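Local coordinates for protein putative (Helicobacter pylori J99, PDB 4R7K) that is of unknown function but belongs to the SRPBCC superfamily, whose members commonly bind hydrophobic ligands in a deep pocket between a curved antiparallel sheet and a long helix, at residues A[27-32]-A[142-147]; A[47-52]-A[152-157]; A[66-71]-A[86-91]; A[74-79]-A[99-104]. All coordinates share one frame; numbering follows the deposited sequence.

Contact 1 (A[27-32]-A[142-147]); sequences TMNAIR and LVEKLD
Met28 and Asn29 of strand 27-29 face Glu144 and Leu146 of strand 142-146 with the strand axes 9.8 Å apart at their closest and their directions at 123°, too far for backbone pairing, so side chains and a water span the gap. Asn29 makes the direct polar link. Its ND2 donates to Glu144 OE1 at 2.9 Å in an almost straight bond; the oxygen lies in the amide plane and is met on its syn side, although amide and carboxylate are turned 41° against each other. A water accepts from Asn29 N at 2.7 Å and donates to Glu144 OE2 at 2.6 Å, so the carboxylate holds Asn29 directly at its side chain and through the water at its backbone N. Glu144 reaches this far because CG stands between its backbone N and carbonyl carbon (chi1 65°) and the chain then runs out extended. Arg152 supplies the countercharge through a salt bridge to OE2. Branched, apolar Leu142 suits the buried end: CD1 lies 3.7 Å from Ala30 C, and CB packs 4.3 Å from Ile31 CG1. Selenomethionine Met28 crosses Leu146 at about a right angle, CE beside its methyls, but a second conformer makes this contact doubtful. Strand 136-146 runs between strands 118-126 and 150-160; its other face, at Val143, packs on helix 57-65, while strand 27-29 pairs antiparallel with a strand of the second subunit.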
# COMPACT_ATOMS: atom_id res chain seq x y z
N THR A 27 13.53 -8.85 27.06
CA THR A 27 12.44 -9.56 26.41
C THR A 27 11.10 -8.86 26.54
O THR A 27 10.92 -7.96 27.38
CB THR A 27 12.27 -10.98 27.04
OG1 THR A 27 11.96 -10.85 28.44
CG2 THR A 27 13.54 -11.84 26.89
N MSE A 28 10.14 -9.30 25.75
CA MSE A 28 8.79 -8.77 25.81
C MSE A 28 7.87 -9.94 25.74
O MSE A 28 8.28 -11.02 25.34
CB MSE A 28 8.61 -7.82 24.64
CG MSE A 28 9.20 -6.48 25.06
SE MSE A 28 8.87 -5.12 23.67
CE MSE A 28 7.06 -4.66 24.25
N ASN A 29 6.63 -9.77 26.19
CA ASN A 29 5.63 -10.86 26.09
C ASN A 29 5.36 -11.24 24.63
O ASN A 29 5.43 -10.39 23.76
CB ASN A 29 4.34 -10.51 26.82
CG ASN A 29 4.50 -10.59 28.34
OD1 ASN A 29 4.95 -11.56 28.86
ND2 ASN A 29 4.11 -9.55 29.02
N ALA A 30 5.17 -12.53 24.38
CA ALA A 30 4.97 -13.06 23.03
C ALA A 30 3.79 -14.00 22.97
O ALA A 30 3.39 -14.59 23.97
CB ALA A 30 6.21 -13.79 22.55
N ILE A 31 3.27 -14.14 21.75
CA ILE A 31 2.14 -15.00 21.46
C ILE A 31 2.46 -16.48 21.64
O ILE A 31 3.55 -16.92 21.28
CB ILE A 31 1.66 -14.75 20.02
CG1 ILE A 31 0.92 -13.42 20.04
CG2 ILE A 31 0.71 -15.87 19.57
CD1 ILE A 31 0.59 -12.82 18.70
N ARG A 32 1.53 -17.22 22.25
CA ARG A 32 1.70 -18.68 22.44
C ARG A 32 1.04 -19.37 21.23
O ARG A 32 -0.17 -19.29 21.07
CB ARG A 32 1.05 -19.15 23.72
CG ARG A 32 1.53 -18.44 24.97
CD ARG A 32 0.94 -19.05 26.24
NE ARG A 32 1.51 -18.40 27.43
CZ ARG A 32 0.84 -17.70 28.35
NH1 ARG A 32 -0.50 -17.61 28.33
NH2 ARG A 32 1.52 -17.16 29.36
N LEU A 142 -2.23 -9.86 21.10
CA LEU A 142 -1.68 -9.61 22.42
C LEU A 142 -1.75 -8.12 22.67
O LEU A 142 -1.10 -7.33 21.97
CB LEU A 142 -0.24 -10.11 22.51
CG LEU A 142 0.32 -10.27 23.94
CD1 LEU A 142 1.56 -11.17 23.88
CD2 LEU A 142 0.65 -8.89 24.50
N VAL A 143 -2.57 -7.75 23.65
CA VAL A 143 -2.76 -6.35 24.05
C VAL A 143 -2.20 -6.24 25.47
O VAL A 143 -2.60 -7.03 26.33
CB VAL A 143 -4.25 -5.93 24.06
CG1 VAL A 143 -4.39 -4.45 24.44
CG2 VAL A 143 -4.92 -6.14 22.70
N GLU A 144 -1.28 -5.30 25.72
CA GLU A 144 -0.73 -5.13 27.04
C GLU A 144 -0.34 -3.72 27.42
O GLU A 144 -0.00 -2.87 26.58
CB GLU A 144 0.47 -6.06 27.28
CG GLU A 144 1.67 -5.77 26.42
CD GLU A 144 2.85 -6.68 26.74
OE1 GLU A 144 2.91 -7.19 27.89
OE2 GLU A 144 3.73 -6.86 25.86
N LYS A 145 -0.44 -3.48 28.72
CA LYS A 145 0.00 -2.24 29.32
C LYS A 145 1.53 -2.24 29.44
O LYS A 145 2.12 -3.25 29.88
CB LYS A 145 -0.54 -2.15 30.73
CG LYS A 145 -2.03 -2.05 30.88
CD LYS A 145 -2.32 -1.86 32.38
CE LYS A 145 -3.76 -1.60 32.70
NZ LYS A 145 -4.14 -0.25 32.22
N LEU A 146 2.16 -1.14 29.05
CA LEU A 146 3.61 -1.00 29.15
C LEU A 146 3.88 0.17 30.07
O LEU A 146 2.99 0.98 30.32
CB LEU A 146 4.27 -0.73 27.79
CG LEU A 146 4.13 -1.77 26.67
CD1 LEU A 146 5.00 -1.37 25.52
CD2 LEU A 146 4.49 -3.15 27.20
N ASP A 147 5.11 0.27 30.57
CA ASP A 147 5.48 1.37 31.47
C ASP A 147 5.17 2.74 30.93
O ASP A 147 5.20 2.97 29.72
CB ASP A 147 6.99 1.35 31.76
CG ASP A 147 7.38 0.27 32.73
OD1 ASP A 147 6.58 -0.04 33.64
OD2 ASP A 147 8.51 -0.25 32.61
O HOH W 1 6.06 -7.20 26.91

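Contact 2 (A[47-52]-A[152-157]); sequences SNEVIV and RILTQE
The guanidinium of Arg152 meets the carboxylate of Glu49 at its edge, near its own plane, while Leu154 CB covers one face, 4.2 Å above and offset toward the rim. The two charged planes are 54° apart, and the direct hydrogen bond of this salt bridge runs through NE alone: Arg152 NE donates to Glu49 OE2 at 2.6 Å, reaching that oxygen from above the carboxylate plane. A water links the other carboxylate oxygen, OE1, to Arg152 NH2. Both chains leave the backbone with CG opposite N (chi1 -177° for Glu49) and stay extended, which carries the charges from neighbouring strands to a common point; on the way Arg152 CG rests against Ile51 CG1 at 4.0 Å. On the same face the amide of Gln156 donates NE2 to Ser47 OG at 3.1 Å, nearly straight and in its own plane. The strands are antiparallel, with hydrogen-bonded pairs Asn48-Thr155 and Val50-Ile153. Beta-branched residues suit the other face: Val50 CG2 packs 3.8 Å from Ile153 CB, and farther on Asn48 ND2 bonds Gln180 of helix 174-190 while Thr155 OG1 bonds His139. Glu49 OE1 also accepts from Ser47 of the second subunit. The chemistry implies two mixed faces, an ion pair beside Leu154 and Ile51 toward the second subunit, and Val50 and Ile153 with Asn48 and Thr155 on the other; Arg152, also salt-bridged through NH1 to Glu144, probably stabilises both Glu49 and Glu144 as anions.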
# COMPACT_ATOMS: atom_id res chain seq x y z
N SER A 47 2.98 -10.06 10.67
CA SER A 47 3.15 -9.45 11.98
C SER A 47 3.00 -7.93 11.89
O SER A 47 3.63 -7.28 11.04
CB SER A 47 4.54 -9.83 12.55
OG SER A 47 4.73 -9.31 13.86
N ASN A 48 2.15 -7.40 12.76
CA ASN A 48 1.93 -5.99 12.90
C ASN A 48 1.92 -5.61 14.40
O ASN A 48 1.46 -6.39 15.24
CB ASN A 48 0.59 -5.59 12.28
CG ASN A 48 0.53 -5.87 10.79
OD1 ASN A 48 0.26 -6.98 10.36
ND2 ASN A 48 0.74 -4.85 10.01
N GLU A 49 2.35 -4.39 14.71
CA GLU A 49 2.41 -3.94 16.06
C GLU A 49 2.41 -2.40 16.15
O GLU A 49 3.04 -1.70 15.34
CB GLU A 49 3.71 -4.44 16.67
CG GLU A 49 3.92 -4.12 18.10
CD GLU A 49 5.32 -4.48 18.60
OE1 GLU A 49 6.22 -4.75 17.76
OE2 GLU A 49 5.52 -4.50 19.83
N VAL A 50 1.66 -1.90 17.13
CA VAL A 50 1.64 -0.48 17.48
C VAL A 50 1.91 -0.35 18.97
O VAL A 50 1.62 -1.24 19.76
CB VAL A 50 0.34 0.21 17.12
CG1 VAL A 50 0.18 0.32 15.59
CG2 VAL A 50 -0.84 -0.48 17.77
N ILE A 51 2.47 0.79 19.37
CA ILE A 51 2.69 1.09 20.77
C ILE A 51 2.31 2.52 20.85
O ILE A 51 2.92 3.37 20.15
CB ILE A 51 4.12 0.85 21.23
CG1 ILE A 51 4.41 -0.67 21.21
CG2 ILE A 51 4.32 1.38 22.65
CD1 ILE A 51 5.87 -1.02 21.48
N VAL A 52 1.29 2.78 21.66
CA VAL A 52 0.71 4.10 21.76
C VAL A 52 0.57 4.62 23.19
O VAL A 52 0.10 3.92 24.11
CB VAL A 52 -0.70 4.10 21.14
CG1 VAL A 52 -1.25 5.53 21.04
CG2 VAL A 52 -0.67 3.46 19.76
N ARG A 152 0.56 -1.54 24.14
CA ARG A 152 1.02 -2.28 22.99
C ARG A 152 -0.06 -3.18 22.44
O ARG A 152 -0.78 -3.85 23.20
CB ARG A 152 2.20 -3.15 23.39
CG ARG A 152 2.74 -4.08 22.30
CD ARG A 152 3.84 -4.95 22.90
NE ARG A 152 4.56 -5.79 21.93
CZ ARG A 152 5.02 -7.01 22.18
NH1 ARG A 152 4.80 -7.58 23.34
NH2 ARG A 152 5.70 -7.67 21.24
N ILE A 153 -0.22 -3.17 21.11
CA ILE A 153 -1.12 -4.06 20.43
C ILE A 153 -0.32 -4.82 19.37
O ILE A 153 0.16 -4.24 18.40
CB ILE A 153 -2.31 -3.33 19.74
CG1 ILE A 153 -2.99 -2.37 20.70
CG2 ILE A 153 -3.31 -4.36 19.23
CD1 ILE A 153 -4.02 -1.44 20.07
N LEU A 154 -0.19 -6.12 19.58
CA LEU A 154 0.53 -6.99 18.68
C LEU A 154 -0.45 -7.93 18.08
O LEU A 154 -1.20 -8.59 18.83
CB LEU A 154 1.56 -7.82 19.44
CG LEU A 154 2.33 -8.93 18.66
CD1 LEU A 154 3.31 -8.35 17.66
CD2 LEU A 154 3.09 -9.83 19.62
N THR A 155 -0.48 -8.00 16.74
CA THR A 155 -1.29 -8.97 16.09
C THR A 155 -0.47 -9.75 15.02
O THR A 155 0.27 -9.17 14.20
CB THR A 155 -2.60 -8.38 15.54
OG1 THR A 155 -3.47 -9.46 15.18
CG2 THR A 155 -2.34 -7.50 14.32
N GLN A 156 -0.62 -11.06 15.05
CA GLN A 156 0.12 -11.96 14.18
C GLN A 156 -0.77 -13.02 13.68
O GLN A 156 -1.63 -13.51 14.42
CB GLN A 156 1.32 -12.57 14.91
CG GLN A 156 2.30 -11.57 15.45
CD GLN A 156 3.51 -12.19 16.13
OE1 GLN A 156 3.42 -13.20 16.84
NE2 GLN A 156 4.65 -11.58 15.91
N GLU A 157 -0.62 -13.38 12.40
CA GLU A 157 -1.45 -14.41 11.80
C GLU A 157 -0.56 -15.39 11.02
O GLU A 157 0.36 -14.97 10.27
CB GLU A 157 -2.49 -13.81 10.83
CG GLU A 157 -3.40 -14.84 10.18
CD GLU A 157 -4.62 -14.23 9.45
OE1 GLU A 157 -4.94 -14.71 8.36
OE2 GLU A 157 -5.25 -13.26 9.95
O HOH W 2 -0.83 -9.18 11.44
O HOH W 3 7.44 -7.17 18.70

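Contact 3 (A[66-71]-A[86-91]); sequences DASHWE and DNTILK
Asp66 and Thr88 form the tight centre of this contact, where the chain leaving helix 57-65 is pinned against the 86-91 loop. Three donors converge on one oxygen: Thr88 OG1 gives its proton to Asp66 OD1 at 2.6 Å, Ser68 OG does so at 2.7 Å, and Ser68 N, at 3.0 Å, completes an Asx turn. Both hydroxyls come from above the carboxylate plane, whereas the amide arrives on the anti side. Small hydroxyl residues suit this place because their first torsions, near +60°, fold OG1 and OG back over their own backbones and bring them together at the carboxylate. Ile89 belongs to the same tight part, its CD1 methyl set close against the carboxylate, 3.4 Å from Asp66 OD2. Beside this cluster Ala67 N donates to Thr88 O at 3.0 Å, a bent bond that ties the two backbones. Inward, the packing turns apolar. Ala67 CB lies over the centre of the Trp70 ring, 3.7 Å above it, and Leu90 CD1 touches Trp70 CZ2 at 3.8 Å, the leucine crossing the indole at about a right angle. The outer side is looser. Asn87 turns back on its own chain in a second Asx turn, OD1 accepting from Ile89 N at 3.0 Å, and beyond it Asp86 is exposed and poorly ordered. The contact thus fastens a long loop to the bend between helices 57-65 and 70-73. Trp70 anchors that bend, its NE1 bonded to Leu64 O and its ring meeting Trp182 of helix 174-190 edge-to-face and Trp123 of strand 118-126 obliquely.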
# COMPACT_ATOMS: atom_id res chain seq x y z
N ASP A 66 -15.37 -6.97 21.53
CA ASP A 66 -16.76 -6.80 21.08
C ASP A 66 -16.73 -6.53 19.58
O ASP A 66 -16.57 -5.41 19.12
CB ASP A 66 -17.48 -5.73 21.87
CG ASP A 66 -18.94 -5.60 21.45
OD1 ASP A 66 -19.36 -6.10 20.39
OD2 ASP A 66 -19.66 -4.96 22.18
N ALA A 67 -16.89 -7.61 18.84
CA ALA A 67 -16.80 -7.58 17.39
C ALA A 67 -17.81 -6.67 16.71
O ALA A 67 -17.66 -6.40 15.53
CB ALA A 67 -16.89 -9.00 16.84
N SER A 68 -18.85 -6.22 17.42
CA SER A 68 -19.80 -5.27 16.84
C SER A 68 -19.11 -3.94 16.50
O SER A 68 -19.58 -3.21 15.64
CB SER A 68 -21.03 -5.04 17.74
OG SER A 68 -20.68 -4.31 18.91
N HIS A 69 -17.99 -3.63 17.14
CA HIS A 69 -17.25 -2.38 16.85
C HIS A 69 -16.37 -2.43 15.60
O HIS A 69 -16.05 -1.39 15.03
CB HIS A 69 -16.35 -2.03 18.02
CG HIS A 69 -17.09 -1.76 19.29
ND1 HIS A 69 -17.77 -0.59 19.53
CD2 HIS A 69 -17.26 -2.52 20.40
CE1 HIS A 69 -18.34 -0.65 20.71
NE2 HIS A 69 -18.03 -1.81 21.27
N TRP A 70 -15.98 -3.63 15.20
CA TRP A 70 -15.03 -3.83 14.09
C TRP A 70 -15.42 -3.06 12.83
O TRP A 70 -14.60 -2.32 12.24
CB TRP A 70 -14.93 -5.32 13.75
CG TRP A 70 -14.24 -6.15 14.79
CD1 TRP A 70 -13.87 -5.76 16.06
CD2 TRP A 70 -13.99 -7.56 14.72
NE1 TRP A 70 -13.33 -6.83 16.74
CE2 TRP A 70 -13.40 -7.94 15.95
CE3 TRP A 70 -14.18 -8.53 13.72
CZ2 TRP A 70 -13.00 -9.23 16.20
CZ3 TRP A 70 -13.78 -9.81 13.98
CH2 TRP A 70 -13.19 -10.15 15.21
N GLU A 71 -16.65 -3.21 12.42
CA GLU A 71 -17.15 -2.57 11.20
C GLU A 71 -17.08 -1.05 11.28
O GLU A 71 -16.97 -0.36 10.27
CB GLU A 71 -18.58 -3.04 10.91
CG GLU A 71 -19.05 -2.62 9.54
CD GLU A 71 -20.42 -3.14 9.18
OE1 GLU A 71 -20.75 -3.09 7.98
OE2 GLU A 71 -21.16 -3.60 10.08
N ASP A 86 -25.92 -14.66 22.57
CA ASP A 86 -26.89 -13.59 22.41
C ASP A 86 -26.19 -12.24 22.41
O ASP A 86 -26.82 -11.21 22.56
CB ASP A 86 -27.96 -13.67 23.53
CG ASP A 86 -27.34 -13.75 24.94
OD1 ASP A 86 -26.09 -13.81 25.06
OD2 ASP A 86 -28.13 -13.79 25.92
N ASN A 87 -24.88 -12.26 22.23
CA ASN A 87 -24.11 -11.04 22.25
C ASN A 87 -22.93 -11.17 21.29
O ASN A 87 -22.67 -12.25 20.75
CB ASN A 87 -23.64 -10.77 23.67
CG ASN A 87 -22.73 -11.86 24.20
OD1 ASN A 87 -21.59 -12.01 23.74
ND2 ASN A 87 -23.22 -12.63 25.16
N THR A 88 -22.18 -10.09 21.12
CA THR A 88 -21.06 -10.09 20.18
C THR A 88 -19.69 -10.01 20.87
O THR A 88 -18.71 -9.61 20.24
CB THR A 88 -21.24 -8.95 19.17
OG1 THR A 88 -21.38 -7.71 19.88
CG2 THR A 88 -22.52 -9.18 18.34
N ILE A 89 -19.62 -10.47 22.12
CA ILE A 89 -18.40 -10.45 22.89
C ILE A 89 -17.67 -11.80 22.75
O ILE A 89 -18.16 -12.83 23.23
CB ILE A 89 -18.65 -10.19 24.41
CG1 ILE A 89 -19.63 -9.04 24.67
CG2 ILE A 89 -17.33 -9.92 25.13
CD1 ILE A 89 -19.19 -7.71 24.10
N LEU A 90 -16.52 -11.79 22.09
CA LEU A 90 -15.68 -12.99 21.95
C LEU A 90 -15.16 -13.46 23.31
O LEU A 90 -14.60 -12.66 24.09
CB LEU A 90 -14.46 -12.70 21.09
CG LEU A 90 -14.76 -12.23 19.66
CD1 LEU A 90 -13.48 -11.83 18.99
CD2 LEU A 90 -15.41 -13.34 18.88
N LYS A 91 -15.32 -14.76 23.58
CA LYS A 91 -14.77 -15.39 24.78
C LYS A 91 -14.22 -16.76 24.32
O LYS A 91 -14.33 -17.13 23.15
CB LYS A 91 -15.83 -15.54 25.90
CG LYS A 91 -17.02 -16.38 25.50
CD LYS A 91 -18.07 -16.55 26.61
CE LYS A 91 -19.23 -17.36 26.07
NZ LYS A 91 -20.13 -17.86 27.13

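Contact 4 (A[74-79]-A[99-104]); sequences YKNSGN and ETFGFL
A beta hairpin is clasped here by the loop that follows helix 70-73: residues 74-79 run beside the short edge strand 99-100 and pair with it largely through the backbone, as a single bridge between Ser77 and Thr100. The hairpin turns tightly, with a type I' turn from Thr100 to Phe103 whose two middle residues, Phe101 and Gly102, both have positive phi; Gly102 adopts that conformation easily. The loop makes its own type I turn from Tyr74 to Ser77, and Ser77 OG reinforces it by donating to Tyr74 O at 2.8 Å, in the carbonyl plane. Asn76, the third residue of that turn, offers its O to Phe101 N at 3.0 Å and to a water that in turn accepts from Gly102 N, so the loop holds the hairpin at its bend. Farther along, Gly78 N donates to Glu99 O at 2.9 Å from well above the carbonyl plane, and Glu99 N returns a bond to Asn79 O at 3.0 Å. Glu99 then stretches out alongside Asn79, and its OE1 accepts from Asn79 N at 3.2 Å, met from above the carboxylate plane; Gly78, having no side chain, allows the carboxylate to lie so near the backbone. The Tyr74 ring stacks on Trp182 of helix 174-190, while Asn76 OD1 accepts from Val171 N of a third subunit. A water in the plane of the Tyr74 ring joins the two polar ends, 2.8 Å from Tyr74 OH and 2.6 Å from Thr100 OG1.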
# COMPACT_ATOMS: atom_id res chain seq x y z
N TYR A 74 -12.74 -0.52 11.31
CA TYR A 74 -11.86 -1.25 10.42
C TYR A 74 -12.64 -1.49 9.14
O TYR A 74 -13.48 -2.40 9.05
CB TYR A 74 -11.39 -2.55 11.08
CG TYR A 74 -10.57 -3.43 10.18
CD1 TYR A 74 -9.55 -2.90 9.39
CD2 TYR A 74 -10.75 -4.81 10.16
CE1 TYR A 74 -8.78 -3.71 8.57
CE2 TYR A 74 -9.99 -5.63 9.32
CZ TYR A 74 -9.00 -5.08 8.55
OH TYR A 74 -8.23 -5.88 7.71
N LYS A 75 -12.35 -0.66 8.15
CA LYS A 75 -13.17 -0.63 6.94
C LYS A 75 -13.05 -1.80 6.00
O LYS A 75 -13.80 -1.89 5.05
CB LYS A 75 -13.00 0.71 6.21
CG LYS A 75 -13.43 1.89 7.07
CD LYS A 75 -14.88 1.75 7.50
CE LYS A 75 -15.33 2.86 8.43
NZ LYS A 75 -16.73 2.61 8.87
N ASN A 76 -12.11 -2.71 6.26
CA ASN A 76 -12.01 -3.97 5.48
C ASN A 76 -12.92 -5.06 6.00
O ASN A 76 -12.97 -6.15 5.44
CB ASN A 76 -10.60 -4.56 5.54
CG ASN A 76 -9.61 -3.74 4.79
OD1 ASN A 76 -9.97 -3.01 3.88
ND2 ASN A 76 -8.35 -3.86 5.16
N SER A 77 -13.62 -4.78 7.09
CA SER A 77 -14.49 -5.79 7.70
C SER A 77 -15.94 -5.34 7.51
O SER A 77 -16.24 -4.13 7.43
CB SER A 77 -14.18 -6.02 9.18
OG SER A 77 -14.45 -4.86 9.95
N GLY A 78 -16.82 -6.32 7.38
CA GLY A 78 -18.25 -6.07 7.16
C GLY A 78 -19.05 -6.67 8.28
O GLY A 78 -18.69 -6.53 9.45
N ASN A 79 -20.12 -7.38 7.91
CA ASN A 79 -21.02 -8.03 8.86
C ASN A 79 -20.38 -9.15 9.66
O ASN A 79 -19.45 -9.82 9.19
CB ASN A 79 -22.22 -8.62 8.12
CG ASN A 79 -23.08 -7.56 7.47
OD1 ASN A 79 -23.48 -7.69 6.31
ND2 ASN A 79 -23.35 -6.47 8.20
N GLU A 99 -17.01 -10.92 7.76
CA GLU A 99 -16.64 -10.61 6.40
C GLU A 99 -15.40 -9.77 6.42
O GLU A 99 -15.30 -8.84 7.22
CB GLU A 99 -17.76 -9.83 5.72
CG GLU A 99 -19.09 -10.56 5.71
CD GLU A 99 -20.23 -9.76 5.10
OE1 GLU A 99 -20.10 -8.53 4.93
OE2 GLU A 99 -21.27 -10.37 4.82
N THR A 100 -14.43 -10.11 5.58
CA THR A 100 -13.24 -9.28 5.44
C THR A 100 -12.71 -9.40 4.01
O THR A 100 -12.73 -10.48 3.43
CB THR A 100 -12.17 -9.60 6.49
OG1 THR A 100 -11.12 -8.63 6.40
CG2 THR A 100 -11.62 -10.99 6.30
N PHE A 101 -12.25 -8.28 3.44
CA PHE A 101 -11.81 -8.23 2.03
C PHE A 101 -12.92 -8.78 1.14
O PHE A 101 -12.64 -9.37 0.11
CB PHE A 101 -10.54 -9.05 1.77
CG PHE A 101 -9.31 -8.51 2.43
CD1 PHE A 101 -8.65 -7.41 1.90
CD2 PHE A 101 -8.74 -9.16 3.53
CE1 PHE A 101 -7.48 -6.94 2.49
CE2 PHE A 101 -7.58 -8.70 4.12
CZ PHE A 101 -6.95 -7.58 3.59
N GLY A 102 -14.17 -8.59 1.57
CA GLY A 102 -15.31 -9.11 0.83
C GLY A 102 -15.60 -10.60 1.00
O GLY A 102 -16.65 -11.07 0.56
N PHE A 103 -14.69 -11.38 1.60
CA PHE A 103 -14.97 -12.82 1.76
C PHE A 103 -15.39 -13.20 3.18
O PHE A 103 -14.97 -12.58 4.17
CB PHE A 103 -13.86 -13.75 1.19
CG PHE A 103 -12.47 -13.51 1.73
CD1 PHE A 103 -12.15 -13.79 3.06
CD2 PHE A 103 -11.45 -13.08 0.87
CE1 PHE A 103 -10.86 -13.58 3.54
CE2 PHE A 103 -10.16 -12.89 1.34
CZ PHE A 103 -9.86 -13.13 2.68
N LEU A 104 -16.22 -14.24 3.25
CA LEU A 104 -16.75 -14.73 4.51
C LEU A 104 -15.74 -15.66 5.19
O LEU A 104 -15.21 -16.61 4.57
CB LEU A 104 -18.07 -15.47 4.29
CG LEU A 104 -19.06 -14.77 3.35
CD1 LEU A 104 -20.38 -15.53 3.30
CD2 LEU A 104 -19.32 -13.32 3.72
O HOH W 4 -9.03 -8.52 7.87
O HOH W 5 -15.56 -7.16 3.94

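In the fold
Contacts 1 and 2 both reach neighbouring strands of the sheet, 136-146 and 150-160, and touch directly, with Arg152 serving both. Contact 2 is the buried one, with regular strand pairing; contact 1, partly buried, relies on side chains and a water instead. Both touch the second subunit. Contacts 3 and 4, also partly buried, each join a loop to a short regular element or bend: contact 3 gathers hydroxyl and amide donors on one carboxylate oxygen, and contact 4 rests mainly on backbone N-H donors. They meet around helix 70-73, where Ser77 approaches Trp70, and both are nested within the chain loops closed by contacts 1 and 2. Contact 4 reaches the far edge of the same sheet, its centre about 27 Å from that of contact 1.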